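Local coordinates for N2152 (Neocallimastix frontalis, PDB 5U22), which probably hydrolyses glycosidic bonds in rare arabinosyl substrates, as a family 39 glycoside hydrolase built from a TIM barrel and a beta sandwich, at residues A[29-34]-A[316-321]; A[36-41]-A[61-66]; A[265-270]-A[328-333]; A[344-349]-A[416-421]; A[355-360]-A[402-407]. All coordinates share one frame; numbering follows the deposited sequence.

Interactions 1, 3, 4 and 5 all reach the beta-sandwich sheet, whereas interaction 2 lies in loops at the start of the TIM barrel. Along the chain, interaction 2 is nested within the loop closed by interaction 1; interaction 3 crosses interaction 1, and interaction 5 is nested inside interaction 4. Strands 315-320, 330-336, 341-347 and 415-422 are successive neighbours, linking interactions 1, 3 and 4; the centres of interactions 1 and 3 are about 10 Å apart, those of 3 and 4 about 11 Å. Interaction 3 sets barrel helix 258-270 on this sheet. Interaction 5 is about 26 Å from interaction 2, between centres, so the set extends from the barrel loops well into the sandwich.

Interaction 1 of 5, residues A[29-34]-A[316-321]; sequences CNAKIR and MVSVSP
Met316 O receives the N-H of Ile33 in a short, nearly straight hydrogen bond, 2.7 Å from Ile33 N to Met316 O with 175° at the hydrogen. The CA-H of Lys32 reaches the same oxygen more distantly. The bond belongs to an antiparallel pairing in the beta sandwich, where the short strand 31-35 joins strand 315-320 just after the chain turns a corner at Cys29 and Asn30. Within 31-34 and 316-320 the strand directions are 118° apart, far from the 180° of a regular antiparallel pair, and the pairing is brief. On one side of the Ile33 bond, Met316 N donates to Arg34 O; on the other, Ser318 N donates to Ala31 O at 2.9 Å. Ala31 O is also approached by the CA-H of Val317, with 3.1 Å from Val317 CA to Ala31 O. Val317 packs on Val27 and Ala333 of the neighbouring strands. Arg34 directs its guanidinium group out of the pairing to Val273 O. With CG1 of Ile33 anti to the carbonyl carbon (chi1 -57°), the branch runs across strand 315-320 and puts Ile33 CD1 3.5 Å from Val317 O.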
# COMPACT_ATOMS: atom_id res chain seq x y z
N CYS A 29 -8.01 -15.05 -16.47
CA CYS A 29 -7.05 -15.88 -15.76
C CYS A 29 -5.79 -16.18 -16.55
O CYS A 29 -4.81 -16.64 -15.96
CB CYS A 29 -7.72 -17.19 -15.33
SG CYS A 29 -9.18 -16.92 -14.29
N ASN A 30 -5.77 -15.92 -17.86
CA ASN A 30 -4.56 -16.10 -18.66
C ASN A 30 -3.66 -14.87 -18.68
O ASN A 30 -2.51 -14.97 -19.12
CB ASN A 30 -4.91 -16.46 -20.10
CG ASN A 30 -5.07 -17.95 -20.30
OD1 ASN A 30 -4.76 -18.73 -19.40
ND2 ASN A 30 -5.55 -18.34 -21.47
N ALA A 31 -4.16 -13.72 -18.24
CA ALA A 31 -3.43 -12.46 -18.36
C ALA A 31 -2.66 -12.22 -17.07
O ALA A 31 -3.07 -11.48 -16.18
CB ALA A 31 -4.40 -11.33 -18.69
N LYS A 32 -1.49 -12.85 -16.98
CA LYS A 32 -0.65 -12.75 -15.79
C LYS A 32 -0.01 -11.38 -15.69
O LYS A 32 0.57 -10.87 -16.67
CB LYS A 32 0.44 -13.83 -15.83
CG LYS A 32 0.12 -15.11 -15.06
CD LYS A 32 -1.14 -15.80 -15.55
CE LYS A 32 -1.22 -17.21 -14.99
NZ LYS A 32 -2.55 -17.85 -15.19
N ILE A 33 -0.09 -10.76 -14.51
CA ILE A 33 0.56 -9.47 -14.30
C ILE A 33 1.96 -9.72 -13.77
O ILE A 33 2.95 -9.28 -14.36
CB ILE A 33 -0.23 -8.58 -13.33
CG1 ILE A 33 -1.66 -8.38 -13.84
CG2 ILE A 33 0.46 -7.24 -13.19
CD1 ILE A 33 -2.57 -7.78 -12.80
N ARG A 34 2.03 -10.42 -12.65
CA ARG A 34 3.27 -10.82 -11.99
C ARG A 34 2.89 -11.68 -10.80
O ARG A 34 1.71 -11.86 -10.52
CB ARG A 34 4.08 -9.61 -11.53
CG ARG A 34 3.30 -8.76 -10.57
CD ARG A 34 4.10 -7.61 -9.95
NE ARG A 34 3.18 -6.82 -9.13
CZ ARG A 34 3.53 -5.84 -8.30
NH1 ARG A 34 4.82 -5.50 -8.16
NH2 ARG A 34 2.58 -5.21 -7.61
N MET A 316 -0.84 -12.79 -9.90
CA MET A 316 -1.91 -11.82 -10.07
C MET A 316 -2.28 -11.75 -11.54
O MET A 316 -1.41 -11.81 -12.41
CB MET A 316 -1.48 -10.44 -9.56
CG MET A 316 -0.89 -10.45 -8.16
SD MET A 316 -2.04 -11.14 -6.93
CE MET A 316 -3.39 -9.94 -7.07
N VAL A 317 -3.58 -11.65 -11.83
CA VAL A 317 -4.07 -11.63 -13.20
C VAL A 317 -4.94 -10.41 -13.41
O VAL A 317 -5.43 -9.78 -12.46
CB VAL A 317 -4.84 -12.91 -13.57
CG1 VAL A 317 -3.93 -14.11 -13.50
CG2 VAL A 317 -6.03 -13.12 -12.62
N SER A 318 -5.17 -10.09 -14.68
CA SER A 318 -5.81 -8.83 -15.04
C SER A 318 -7.28 -8.82 -14.67
O SER A 318 -8.02 -9.79 -14.86
CB SER A 318 -5.65 -8.56 -16.53
OG SER A 318 -4.29 -8.25 -16.83
N VAL A 319 -7.71 -7.69 -14.12
CA VAL A 319 -9.10 -7.42 -13.79
C VAL A 319 -9.51 -6.20 -14.60
O VAL A 319 -8.83 -5.17 -14.55
CB VAL A 319 -9.30 -7.14 -12.29
CG1 VAL A 319 -10.74 -6.69 -12.02
CG2 VAL A 319 -8.94 -8.37 -11.45
N SER A 320 -10.61 -6.32 -15.33
CA SER A 320 -11.12 -5.17 -16.07
C SER A 320 -12.34 -4.63 -15.35
O SER A 320 -13.38 -5.31 -15.32
CB SER A 320 -11.45 -5.54 -17.51
OG SER A 320 -12.08 -4.45 -18.17
N PRO A 321 -12.27 -3.44 -14.77
CA PRO A 321 -13.37 -2.94 -13.94
C PRO A 321 -14.22 -1.95 -14.72
O PRO A 321 -13.93 -1.65 -15.88
CB PRO A 321 -12.63 -2.25 -12.79
CG PRO A 321 -11.44 -1.64 -13.50
CD PRO A 321 -11.08 -2.58 -14.64

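Interaction 2 of 5, residues A[36-41]-A[61-66]; sequences ATHCAS and PLNINV
The His38 ring and the Asn63 amide meet obliquely, their planes 42° apart, with His38 CE1 3.1 Å from Asn63 ND2. Each group is held from outside: His38 NE2 bonds to Met312 O, and Asn63 ND2 to Gly310 O. His38 opens a type I beta turn ending at Ser41, and this turn packs on the loop leading into strand 66-70 of the TIM barrel. CG of Asn65 stands anti to the backbone N (chi1 -177°), which carries the amide across the turn; Asn65 ND2 donates to Cys39 O at 3.2 Å, with the acceptor in the amide plane but the donor well to one side of the C=O direction. ND2 also bonds to Asp274 O, and OD1 to Arg98. Were Asn65 an alanine, Cys39 O and Asp274 O would probably lose their shared N-H donor group and Arg98 its side-chain acceptor. The backbone closes alongside, Asn65 N donating to Ser41 O at 2.8 Å. A water accepts from Ser41 OG and donates to Leu62 O, 2.7 Å away from the water oxygen.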
# COMPACT_ATOMS: atom_id res chain seq x y z
N ALA A 36 2.17 -12.84 -7.01
CA ALA A 36 1.56 -12.18 -5.86
C ALA A 36 2.62 -11.67 -4.90
O ALA A 36 3.46 -12.44 -4.42
CB ALA A 36 0.63 -13.17 -5.14
N THR A 37 2.59 -10.36 -4.64
CA THR A 37 3.50 -9.73 -3.69
C THR A 37 2.79 -9.00 -2.56
O THR A 37 3.46 -8.54 -1.63
CB THR A 37 4.42 -8.74 -4.41
OG1 THR A 37 3.65 -7.62 -4.86
CG2 THR A 37 5.10 -9.40 -5.61
N HIS A 38 1.46 -8.90 -2.61
CA HIS A 38 0.68 -8.18 -1.60
C HIS A 38 1.22 -6.76 -1.43
O HIS A 38 1.42 -6.27 -0.32
CB HIS A 38 0.65 -8.94 -0.28
CG HIS A 38 0.59 -10.42 -0.48
ND1 HIS A 38 1.68 -11.24 -0.28
CD2 HIS A 38 -0.39 -11.22 -0.95
CE1 HIS A 38 1.35 -12.49 -0.57
NE2 HIS A 38 0.10 -12.50 -0.98
N CYS A 39 1.44 -6.11 -2.57
CA CYS A 39 2.20 -4.86 -2.56
C CYS A 39 1.55 -3.79 -1.69
O CYS A 39 2.25 -3.00 -1.07
CB CYS A 39 2.39 -4.34 -3.99
SG CYS A 39 0.89 -3.80 -4.87
N ALA A 40 0.22 -3.78 -1.60
CA ALA A 40 -0.48 -2.74 -0.85
C ALA A 40 -0.68 -3.09 0.62
O ALA A 40 -1.40 -2.37 1.32
CB ALA A 40 -1.83 -2.43 -1.52
N SER A 41 -0.05 -4.17 1.12
CA SER A 41 -0.26 -4.63 2.49
C SER A 41 0.75 -3.96 3.41
O SER A 41 1.81 -4.51 3.72
CB SER A 41 -0.14 -6.15 2.58
OG SER A 41 -1.07 -6.81 1.74
N PRO A 61 -0.78 -12.75 10.48
CA PRO A 61 -1.68 -13.35 9.48
C PRO A 61 -1.87 -12.51 8.24
O PRO A 61 -2.43 -13.01 7.25
CB PRO A 61 -3.00 -13.49 10.24
CG PRO A 61 -2.59 -13.55 11.68
CD PRO A 61 -1.48 -12.55 11.76
N LEU A 62 -1.45 -11.25 8.24
CA LEU A 62 -1.73 -10.37 7.12
C LEU A 62 -0.71 -10.48 5.99
O LEU A 62 -0.95 -9.91 4.92
CB LEU A 62 -1.79 -8.92 7.59
CG LEU A 62 -2.98 -8.58 8.49
CD1 LEU A 62 -2.96 -7.11 8.84
CD2 LEU A 62 -4.28 -8.98 7.79
N ASN A 63 0.41 -11.16 6.21
CA ASN A 63 1.44 -11.29 5.17
C ASN A 63 1.92 -9.91 4.72
O ASN A 63 1.99 -9.61 3.52
CB ASN A 63 0.90 -12.10 3.99
CG ASN A 63 1.95 -12.96 3.32
OD1 ASN A 63 3.09 -13.03 3.77
ND2 ASN A 63 1.55 -13.64 2.25
N ILE A 64 2.25 -9.07 5.70
CA ILE A 64 2.69 -7.70 5.48
C ILE A 64 3.80 -7.62 4.43
O ILE A 64 4.73 -8.44 4.42
CB ILE A 64 3.16 -7.11 6.82
CG1 ILE A 64 1.98 -6.96 7.78
CG2 ILE A 64 3.86 -5.77 6.61
CD1 ILE A 64 0.93 -5.96 7.30
N ASN A 65 3.72 -6.60 3.57
CA ASN A 65 4.78 -6.31 2.61
C ASN A 65 5.74 -5.29 3.21
O ASN A 65 6.79 -5.67 3.74
CB ASN A 65 4.18 -5.81 1.29
CG ASN A 65 5.21 -5.56 0.23
OD1 ASN A 65 6.23 -6.26 0.16
ND2 ASN A 65 4.96 -4.57 -0.61
N VAL A 66 5.39 -4.01 3.17
CA VAL A 66 6.28 -2.95 3.66
C VAL A 66 5.48 -2.02 4.55
O VAL A 66 4.46 -1.46 4.11
CB VAL A 66 6.93 -2.16 2.52
CG1 VAL A 66 7.90 -1.15 3.10
CG2 VAL A 66 7.64 -3.08 1.54
O HOH W 1 -2.58 -8.04 3.75

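Interaction 3 of 5, residues A[265-270]-A[328-333]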
# COMPACT_ATOMS: atom_id res chain seq x y z
N ILE A 265 -5.92 -1.47 -3.95
CA ILE A 265 -5.27 -2.76 -4.16
C ILE A 265 -5.32 -3.14 -5.64
O ILE A 265 -4.30 -3.48 -6.24
CB ILE A 265 -5.93 -3.83 -3.27
CG1 ILE A 265 -5.58 -3.60 -1.80
CG2 ILE A 265 -5.53 -5.23 -3.74
CD1 ILE A 265 -6.45 -4.37 -0.82
N GLY A 266 -6.51 -3.09 -6.24
CA GLY A 266 -6.62 -3.46 -7.64
C GLY A 266 -5.72 -2.62 -8.54
O GLY A 266 -5.03 -3.16 -9.41
N ARG A 267 -5.70 -1.31 -8.32
CA ARG A 267 -4.96 -0.44 -9.23
C ARG A 267 -3.46 -0.50 -8.97
O ARG A 267 -2.67 -0.54 -9.92
CB ARG A 267 -5.50 1.00 -9.13
CG ARG A 267 -6.92 1.10 -9.68
CD ARG A 267 -7.67 2.35 -9.23
NE ARG A 267 -9.12 2.14 -9.37
CZ ARG A 267 -10.03 3.09 -9.20
NH1 ARG A 267 -9.67 4.33 -8.90
NH2 ARG A 267 -11.33 2.79 -9.34
N PHE A 268 -3.04 -0.57 -7.70
CA PHE A 268 -1.62 -0.80 -7.40
C PHE A 268 -1.13 -2.08 -8.05
O PHE A 268 -0.03 -2.11 -8.62
CB PHE A 268 -1.38 -0.86 -5.89
CG PHE A 268 -1.54 0.45 -5.17
CD1 PHE A 268 -1.99 1.59 -5.83
CD2 PHE A 268 -1.24 0.55 -3.82
CE1 PHE A 268 -2.15 2.79 -5.16
CE2 PHE A 268 -1.37 1.75 -3.15
CZ PHE A 268 -1.84 2.88 -3.82
N GLU A 269 -1.91 -3.16 -7.96
CA GLU A 269 -1.49 -4.40 -8.59
C GLU A 269 -1.48 -4.27 -10.11
O GLU A 269 -0.57 -4.78 -10.77
CB GLU A 269 -2.41 -5.55 -8.16
CG GLU A 269 -2.31 -5.92 -6.68
CD GLU A 269 -1.05 -6.71 -6.33
OE1 GLU A 269 -0.29 -7.11 -7.26
OE2 GLU A 269 -0.82 -6.93 -5.12
N ARG A 270 -2.46 -3.56 -10.67
CA ARG A 270 -2.53 -3.41 -12.12
C ARG A 270 -1.28 -2.73 -12.67
O ARG A 270 -0.80 -3.07 -13.76
CB ARG A 270 -3.78 -2.62 -12.49
CG ARG A 270 -3.96 -2.36 -13.98
CD ARG A 270 -5.40 -1.86 -14.27
NE ARG A 270 -6.41 -2.77 -13.72
CZ ARG A 270 -7.32 -2.42 -12.81
NH1 ARG A 270 -7.38 -1.17 -12.34
NH2 ARG A 270 -8.18 -3.32 -12.36
N LEU A 328 -15.08 4.18 -9.09
CA LEU A 328 -15.90 2.98 -9.14
C LEU A 328 -15.14 1.73 -8.70
O LEU A 328 -13.90 1.67 -8.75
CB LEU A 328 -16.48 2.75 -10.54
CG LEU A 328 -17.39 3.89 -11.02
CD1 LEU A 328 -17.97 3.60 -12.40
CD2 LEU A 328 -18.48 4.14 -10.01
N ILE A 329 -15.92 0.75 -8.25
CA ILE A 329 -15.53 -0.59 -7.83
C ILE A 329 -14.40 -1.18 -8.68
O ILE A 329 -14.39 -1.05 -9.90
CB ILE A 329 -16.76 -1.51 -7.83
CG1 ILE A 329 -16.42 -2.93 -7.36
CG2 ILE A 329 -17.42 -1.53 -9.24
CD1 ILE A 329 -17.65 -3.68 -6.94
N ASP A 330 -13.44 -1.82 -8.01
CA ASP A 330 -12.26 -2.36 -8.67
C ASP A 330 -11.74 -3.49 -7.79
O ASP A 330 -12.27 -3.72 -6.70
CB ASP A 330 -11.22 -1.26 -8.88
CG ASP A 330 -10.24 -1.56 -9.99
OD1 ASP A 330 -10.11 -2.73 -10.41
OD2 ASP A 330 -9.59 -0.60 -10.44
N GLY A 331 -10.69 -4.17 -8.23
CA GLY A 331 -10.17 -5.24 -7.39
C GLY A 331 -9.02 -5.97 -8.03
O GLY A 331 -8.48 -5.56 -9.06
N ALA A 332 -8.64 -7.09 -7.41
CA ALA A 332 -7.47 -7.84 -7.82
C ALA A 332 -7.77 -9.33 -7.76
O ALA A 332 -8.58 -9.78 -6.96
CB ALA A 332 -6.25 -7.52 -6.94
N ALA A 333 -7.07 -10.08 -8.61
CA ALA A 333 -7.35 -11.50 -8.72
C ALA A 333 -6.05 -12.27 -8.78
O ALA A 333 -5.07 -11.80 -9.36
CB ALA A 333 -8.18 -11.81 -9.97
O HOH W 2 -5.98 -5.65 -10.46
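Two arginines of one helix converge on the Asp330 carboxylate, whose two oxygens together accept four hydrogen bonds. This salt-bridge network lies where barrel helix 258-270 meets strand 330-336 of the beta sandwich, joining the two domains. Arg270 grips end-on and almost coplanar with the carboxylate (7°): NH2 meets Asp330 OD1 at 2.8 Å and NH1 meets OD2 at 3.0 Å, both on syn lone pairs. Arg267, its chain extended from CG to NE, comes in on the other side of OD2, its NE reaching the anti lone pair at 3.0 Å with the two planes 49° apart. OD1 is taken a second time by Gly331 N, which approaches from out of the carboxylate plane. A leucine in place of Asp330 would remove both acceptor oxygens and would probably leave Arg267 NE without its charge partner, weakening the tie between helix and strand. Further partners are Ser326 O for Arg267 NH1, and Glu324 and Val319 O for Arg270. Next to the network the backbones come very close, Gly266 CA lying 3.1 Å from Gly331 O, where a beta carbon on Gly266 would clash. Gly266 O lies 4.1 Å above the plane of the Arg270 guanidinium group. Beside the glycines, Ala332 CB touches Ile265 CG2 at 4.0 Å.

Interaction 4 of 5, residues A[344-349]-A[416-421]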
# COMPACT_ATOMS: atom_id res chain seq x y z
N PHE A 344 -10.69 -13.71 -6.24
CA PHE A 344 -11.01 -12.38 -6.77
C PHE A 344 -11.60 -11.57 -5.63
O PHE A 344 -12.65 -11.94 -5.09
CB PHE A 344 -12.00 -12.49 -7.94
CG PHE A 344 -12.37 -11.16 -8.54
CD1 PHE A 344 -11.50 -10.08 -8.49
CD2 PHE A 344 -13.60 -10.98 -9.17
CE1 PHE A 344 -11.84 -8.85 -9.04
CE2 PHE A 344 -13.94 -9.75 -9.74
CZ PHE A 344 -13.05 -8.69 -9.67
N ILE A 345 -10.92 -10.49 -5.23
CA ILE A 345 -11.43 -9.60 -4.18
C ILE A 345 -11.72 -8.24 -4.80
O ILE A 345 -10.95 -7.76 -5.64
CB ILE A 345 -10.45 -9.48 -2.99
CG1 ILE A 345 -9.12 -8.86 -3.42
CG2 ILE A 345 -10.20 -10.84 -2.38
CD1 ILE A 345 -8.12 -8.74 -2.25
N PHE A 346 -12.82 -7.62 -4.37
CA PHE A 346 -13.25 -6.39 -5.03
C PHE A 346 -14.20 -5.63 -4.12
O PHE A 346 -14.72 -6.16 -3.14
CB PHE A 346 -13.90 -6.70 -6.39
CG PHE A 346 -15.01 -7.72 -6.31
CD1 PHE A 346 -14.72 -9.08 -6.39
CD2 PHE A 346 -16.33 -7.33 -6.18
CE1 PHE A 346 -15.74 -10.03 -6.35
CE2 PHE A 346 -17.36 -8.26 -6.13
CZ PHE A 346 -17.06 -9.62 -6.21
N GLY A 347 -14.43 -4.37 -4.47
CA GLY A 347 -15.27 -3.52 -3.66
C GLY A 347 -15.21 -2.09 -4.12
O GLY A 347 -14.29 -1.72 -4.87
N GLY A 348 -16.16 -1.28 -3.70
CA GLY A 348 -16.21 0.11 -4.07
C GLY A 348 -17.54 0.51 -4.68
O GLY A 348 -18.40 -0.34 -4.97
N PRO A 349 -17.74 1.84 -4.87
CA PRO A 349 -18.95 2.35 -5.51
C PRO A 349 -19.41 1.52 -6.70
O PRO A 349 -18.61 1.20 -7.59
CB PRO A 349 -18.53 3.77 -5.93
CG PRO A 349 -17.57 4.17 -4.82
CD PRO A 349 -16.81 2.91 -4.47
N TYR A 416 -15.80 -7.79 -1.06
CA TYR A 416 -16.32 -9.03 -1.60
C TYR A 416 -15.20 -9.95 -2.05
O TYR A 416 -14.14 -9.48 -2.48
CB TYR A 416 -17.26 -8.77 -2.78
CG TYR A 416 -18.46 -7.92 -2.38
CD1 TYR A 416 -19.54 -8.48 -1.72
CD2 TYR A 416 -18.49 -6.56 -2.65
CE1 TYR A 416 -20.63 -7.71 -1.35
CE2 TYR A 416 -19.56 -5.79 -2.27
CZ TYR A 416 -20.63 -6.37 -1.64
OH TYR A 416 -21.70 -5.58 -1.27
N ARG A 417 -15.43 -11.26 -1.97
CA ARG A 417 -14.48 -12.21 -2.53
C ARG A 417 -15.22 -13.31 -3.26
O ARG A 417 -16.24 -13.81 -2.77
CB ARG A 417 -13.56 -12.85 -1.48
CG ARG A 417 -12.51 -13.76 -2.10
CD ARG A 417 -11.44 -14.24 -1.12
NE ARG A 417 -11.94 -15.18 -0.11
CZ ARG A 417 -11.16 -15.86 0.73
NH1 ARG A 417 -9.84 -15.73 0.69
NH2 ARG A 417 -11.71 -16.68 1.61
N ILE A 418 -14.71 -13.69 -4.43
CA ILE A 418 -15.13 -14.92 -5.11
C ILE A 418 -13.94 -15.87 -5.08
O ILE A 418 -12.86 -15.52 -5.57
CB ILE A 418 -15.60 -14.64 -6.54
CG1 ILE A 418 -16.90 -13.84 -6.49
CG2 ILE A 418 -15.80 -15.95 -7.30
CD1 ILE A 418 -17.25 -13.18 -7.79
N TYR A 419 -14.13 -17.04 -4.48
CA TYR A 419 -13.06 -18.02 -4.28
C TYR A 419 -13.44 -19.29 -5.02
O TYR A 419 -14.47 -19.90 -4.71
CB TYR A 419 -12.85 -18.30 -2.79
CG TYR A 419 -11.50 -18.88 -2.42
CD1 TYR A 419 -10.43 -18.04 -2.13
CD2 TYR A 419 -11.32 -20.25 -2.31
CE1 TYR A 419 -9.19 -18.56 -1.77
CE2 TYR A 419 -10.07 -20.78 -1.95
CZ TYR A 419 -9.02 -19.93 -1.68
OH TYR A 419 -7.78 -20.44 -1.32
N ILE A 420 -12.62 -19.69 -5.99
CA ILE A 420 -12.98 -20.77 -6.92
C ILE A 420 -12.02 -21.93 -6.71
O ILE A 420 -10.80 -21.77 -6.82
CB ILE A 420 -12.93 -20.29 -8.39
CG1 ILE A 420 -13.76 -19.03 -8.57
CG2 ILE A 420 -13.38 -21.39 -9.32
CD1 ILE A 420 -13.76 -18.51 -10.00
N THR A 421 -12.58 -23.11 -6.44
CA THR A 421 -11.80 -24.33 -6.26
C THR A 421 -12.39 -25.43 -7.14
O THR A 421 -13.40 -25.24 -7.82
CB THR A 421 -11.78 -24.77 -4.79
OG1 THR A 421 -13.12 -24.83 -4.28
CG2 THR A 421 -10.97 -23.79 -3.96
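Phe344-Ile418 and Phe346-Tyr416 form antiparallel hydrogen-bonded pairs, tied by four backbone bonds, with the strand directions 163° apart. Between them, Ile345 and Arg417 make the non-hydrogen-bonded pair. CG of Phe346 sits between the backbone N and the carbonyl carbon (chi1 52°), a torsion that swings its ring across to strand 415-422. There Tyr416 CB lies over one face of the ring, toward the rim, 3.4 Å from Phe346 CE2 in a CH-pi contact, while the two rings are slid apart and barely overlap. Ile418 CD1 comes obliquely to Phe346 CE1 at 3.8 Å. Within the strand, Phe346 CD1 stands over the centre of the Phe344 ring. On the opposite sheet face, Ile345 CG2 packs on Arg417 CG at 3.7 Å. The Arg417 guanidinium group has Tyr419 CD1 over one face; it pairs with Glu374 and makes a cation-pi contact with Trp308. Thus the Phe346 face belongs to the apolar core of the sandwich, whereas Arg417 combines charge pairing with a contact to helix 301-310.

Interaction 5 of 5, residues A[355-360]-A[402-407]; sequences KANFKN and QISVDL
CG of Asn357 and OG of Ser404 each lie anti to the carbonyl carbon (chi1 -52° and -67°), torsions that bring the amide and the hydroxyl together on one face of the sheet. Ser404 OG donates to Asn357 OD1 at 2.7 Å, arriving in the carbonyl plane on a lone pair. The hydroxyl accepts in turn from Gln402 NE2, 2.8 Å from Ser404 OG, so it is held from two directions. Asn357 ND2 is engaged by Gln24 and Thr26 of strand 23-28, which probably fixes the rotation of the amide. On the same face the extended Lys355 chain runs alongside Asp406, with Lys355 CG 3.5 Å from Asp406 OD1, but the charged ends stay apart, 5.7 Å from Lys355 NZ to that oxygen. The segments form an antiparallel pair in the beta sandwich, strand 355-359 against 403-407. Ala356-Val405 and Phe358-Ile403 are its hydrogen-bonded pairs, and the bond from Phe358 N to Ile403 O is almost straight (177°). Their side chains occupy the other face, where Phe358 also packs on Ile418 and Ile420. The Phe358 ring lies beside Ile403, with Phe358 CD2 4.0 Å from Ile403 CG1, and crosses Val405 at 4.1 Å from Phe358 CE2 to Val405 CG2.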
# COMPACT_ATOMS: atom_id res chain seq x y z
N LYS A 355 -21.65 -8.25 -11.60
CA LYS A 355 -21.44 -9.42 -12.44
C LYS A 355 -19.94 -9.59 -12.59
O LYS A 355 -19.27 -8.74 -13.19
CB LYS A 355 -22.11 -9.25 -13.80
CG LYS A 355 -22.07 -10.47 -14.70
CD LYS A 355 -22.59 -10.08 -16.08
CE LYS A 355 -22.83 -11.29 -16.96
NZ LYS A 355 -23.36 -10.87 -18.31
N ALA A 356 -19.41 -10.66 -12.01
CA ALA A 356 -17.99 -10.98 -12.09
C ALA A 356 -17.81 -12.03 -13.17
O ALA A 356 -18.20 -13.19 -12.98
CB ALA A 356 -17.46 -11.46 -10.74
N ASN A 357 -17.28 -11.62 -14.31
CA ASN A 357 -17.01 -12.53 -15.41
C ASN A 357 -15.61 -13.09 -15.24
O ASN A 357 -14.67 -12.35 -14.96
CB ASN A 357 -17.13 -11.80 -16.75
CG ASN A 357 -18.44 -11.07 -16.88
OD1 ASN A 357 -19.50 -11.70 -16.88
ND2 ASN A 357 -18.39 -9.74 -17.00
N PHE A 358 -15.48 -14.40 -15.40
CA PHE A 358 -14.17 -15.04 -15.46
C PHE A 358 -13.98 -15.64 -16.85
O PHE A 358 -14.83 -16.41 -17.31
CB PHE A 358 -14.05 -16.14 -14.41
CG PHE A 358 -14.10 -15.62 -13.00
CD1 PHE A 358 -12.93 -15.39 -12.30
CD2 PHE A 358 -15.32 -15.35 -12.38
CE1 PHE A 358 -12.97 -14.90 -11.00
CE2 PHE A 358 -15.36 -14.88 -11.09
CZ PHE A 358 -14.19 -14.65 -10.40
N LYS A 359 -12.89 -15.29 -17.52
CA LYS A 359 -12.54 -15.92 -18.78
C LYS A 359 -11.19 -16.63 -18.67
O LYS A 359 -10.39 -16.35 -17.77
CB LYS A 359 -12.51 -14.91 -19.93
CG LYS A 359 -11.86 -13.60 -19.61
CD LYS A 359 -12.20 -12.56 -20.69
CE LYS A 359 -11.64 -12.96 -22.04
N ASN A 360 -10.98 -17.58 -19.58
CA ASN A 360 -9.77 -18.41 -19.59
C ASN A 360 -9.53 -19.07 -18.24
O ASN A 360 -8.40 -19.13 -17.75
CB ASN A 360 -8.57 -17.59 -20.03
CG ASN A 360 -8.71 -17.08 -21.44
OD1 ASN A 360 -9.08 -17.84 -22.34
ND2 ASN A 360 -8.45 -15.80 -21.65
N GLN A 402 -15.32 -20.13 -19.29
CA GLN A 402 -15.97 -18.92 -18.83
C GLN A 402 -17.08 -19.25 -17.84
O GLN A 402 -17.82 -20.22 -18.05
CB GLN A 402 -16.55 -18.13 -20.02
CG GLN A 402 -16.97 -16.66 -19.74
CD GLN A 402 -18.37 -16.51 -19.15
OE1 GLN A 402 -19.16 -17.44 -19.14
NE2 GLN A 402 -18.68 -15.32 -18.66
N ILE A 403 -17.17 -18.46 -16.76
CA ILE A 403 -18.37 -18.38 -15.92
C ILE A 403 -18.64 -16.91 -15.61
O ILE A 403 -17.74 -16.06 -15.67
CB ILE A 403 -18.27 -19.20 -14.61
CG1 ILE A 403 -17.37 -18.51 -13.58
CG2 ILE A 403 -17.80 -20.62 -14.88
CD1 ILE A 403 -17.28 -19.25 -12.27
N SER A 404 -19.89 -16.61 -15.30
CA SER A 404 -20.29 -15.30 -14.79
C SER A 404 -20.96 -15.50 -13.44
O SER A 404 -21.90 -16.30 -13.33
CB SER A 404 -21.24 -14.55 -15.74
OG SER A 404 -20.58 -14.19 -16.94
N VAL A 405 -20.48 -14.79 -12.43
CA VAL A 405 -20.95 -14.92 -11.06
C VAL A 405 -21.68 -13.62 -10.70
O VAL A 405 -21.08 -12.54 -10.75
CB VAL A 405 -19.79 -15.20 -10.09
CG1 VAL A 405 -20.27 -15.24 -8.65
CG2 VAL A 405 -19.10 -16.52 -10.45
N ASP A 406 -22.97 -13.72 -10.38
CA ASP A 406 -23.79 -12.55 -10.06
C ASP A 406 -23.93 -12.36 -8.55
O ASP A 406 -24.17 -13.33 -7.82
CB ASP A 406 -25.20 -12.67 -10.65
CG ASP A 406 -25.20 -12.91 -12.14
OD1 ASP A 406 -24.38 -12.30 -12.84
OD2 ASP A 406 -26.03 -13.71 -12.61
N LEU A 407 -23.82 -11.11 -8.10
CA LEU A 407 -24.10 -10.73 -6.72
C LEU A 407 -25.20 -9.68 -6.71
O LEU A 407 -25.08 -8.66 -7.40
CB LEU A 407 -22.87 -10.18 -6.01
CG LEU A 407 -21.75 -11.12 -5.58
CD1 LEU A 407 -21.00 -11.66 -6.79
CD2 LEU A 407 -20.80 -10.35 -4.66